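Methyl-accepting/DNA response regulator (Bacillus cereus, PDB 3D6W) binds DNA through its LytTR domain, the part crystallised here, and probably serves as a phosphorelay response regulator. Local coordinates at the interface of chains A and B. Numbering follows the deposited sequence. Chains: chain A/B, Methyl-accepting/DNA response regulator.

The interface of chains A and B. Residues chain A 6, 13, 15; chain B 72, 74-75, 107, 109.
The indole of A:Trp13 turns one face to the CD1-CE1 side of B:Phe109, the two ring planes inclined by about 40°. The touching atom is CD1 of the phenyl group, which sits over the centre of the indole, 3.3 Å from A:Trp13 CE2, and CE1 next to it leans on the six-membered part. B:Phe109 reaches the indole with CG set between its own backbone N and carbonyl carbon (chi1 62°). On the same side of the phenyl plane as the indole, the methyl CG2 of A:Thr6 stands above and just outside the rim at CD2, 3.7 Å from that atom.

The main chain of A:Trp13 is fixed as well. It pairs with B:Ile75 in an antiparallel beta bridge, joining strand 13-17 of chain A to strand 72-79 of chain B. A:Trp13 N donates to B:Ile75 O at 2.8 Å, and B:Ile75 N returns a bond to A:Trp13 O at 2.7 Å.

A:Thr6 works with both branches. Its OG1 lies beside the backbone N (chi1 -52°), which leaves CG2 anti to that N and facing the CD1 end of B:Ile75. The hydroxyl OG1 donates to B:Leu107 O at the end of helix 100-107, 3.0 Å away and tilted out of the carbonyl plane. A water bonded to the same oxygen also meets A:Thr6 N, giving that carbonyl two partners. Beyond the bridge, the ring atom CG of A:Pro15 rests on the CG2 methyl of B:Ile72 at 3.6 Å, the side chains crossing at about a right angle.

This patch docks the N-terminal hairpin of one LytTR domain against a strand and the C-terminal tail of another, a contact that may reflect crystal packing as much as assembly in solution.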
# COMPACT_ATOMS: atom_id res chain seq x y z
N THR A 6 -5.00 0.97 19.77
CA THR A 6 -4.61 1.90 20.84
C THR A 6 -4.18 1.07 22.03
O THR A 6 -4.98 0.34 22.61
CB THR A 6 -5.72 2.91 21.16
OG1 THR A 6 -6.14 3.55 19.93
CG2 THR A 6 -5.20 4.00 22.10
N TRP A 13 -2.25 6.92 26.01
CA TRP A 13 -2.50 5.81 25.04
C TRP A 13 -1.83 6.11 23.70
O TRP A 13 -1.79 7.27 23.24
CB TRP A 13 -3.98 5.65 24.75
CG TRP A 13 -4.84 5.15 25.83
CD1 TRP A 13 -5.11 3.85 26.13
CD2 TRP A 13 -5.61 5.95 26.73
NE1 TRP A 13 -5.99 3.79 27.17
CE2 TRP A 13 -6.31 5.07 27.56
CE3 TRP A 13 -5.77 7.33 26.91
CZ2 TRP A 13 -7.16 5.51 28.57
CZ3 TRP A 13 -6.59 7.77 27.90
CH2 TRP A 13 -7.28 6.87 28.73
N PRO A 15 -1.71 5.18 19.72
CA PRO A 15 -2.17 4.53 18.49
C PRO A 15 -1.00 3.94 17.70
O PRO A 15 -0.01 4.61 17.46
CB PRO A 15 -2.85 5.66 17.69
CG PRO A 15 -2.91 6.84 18.59
CD PRO A 15 -1.91 6.64 19.67
N ILE B 72 -1.05 10.85 15.22
CA ILE B 72 -1.17 11.00 16.68
C ILE B 72 -0.05 10.23 17.31
O ILE B 72 0.09 9.00 17.03
CB ILE B 72 -2.44 10.42 17.23
CG1 ILE B 72 -3.65 11.16 16.67
CG2 ILE B 72 -2.42 10.43 18.77
CD1 ILE B 72 -4.95 10.51 16.99
N ALA B 74 0.68 10.38 20.92
CA ALA B 74 0.02 9.83 22.10
C ALA B 74 -1.26 10.60 22.43
O ALA B 74 -1.46 11.71 21.96
CB ALA B 74 0.97 9.84 23.29
N ILE B 75 -2.14 9.96 23.21
CA ILE B 75 -3.45 10.47 23.60
C ILE B 75 -3.39 10.56 25.11
O ILE B 75 -3.05 9.56 25.78
CB ILE B 75 -4.61 9.48 23.27
CG1 ILE B 75 -4.66 9.10 21.78
CG2 ILE B 75 -5.97 10.06 23.75
CD1 ILE B 75 -5.45 7.84 21.45
N LEU B 107 -11.56 4.43 18.49
CA LEU B 107 -10.15 4.04 18.68
C LEU B 107 -9.97 2.84 19.62
O LEU B 107 -8.86 2.30 19.73
CB LEU B 107 -9.31 5.23 19.14
CG LEU B 107 -8.85 6.08 17.96
CD1 LEU B 107 -9.67 7.31 17.90
CD2 LEU B 107 -7.37 6.46 18.04
N PHE B 109 -10.33 2.32 23.12
CA PHE B 109 -9.87 2.34 24.52
C PHE B 109 -11.04 2.80 25.42
O PHE B 109 -11.95 3.47 24.97
CB PHE B 109 -8.56 3.13 24.68
CG PHE B 109 -8.67 4.59 24.31
CD1 PHE B 109 -8.71 5.57 25.29
CD2 PHE B 109 -8.68 4.98 22.99
CE1 PHE B 109 -8.79 6.90 24.95
CE2 PHE B 109 -8.78 6.31 22.64
CZ PHE B 109 -8.82 7.27 23.61
O HOH W 1 -7.71 -0.14 19.45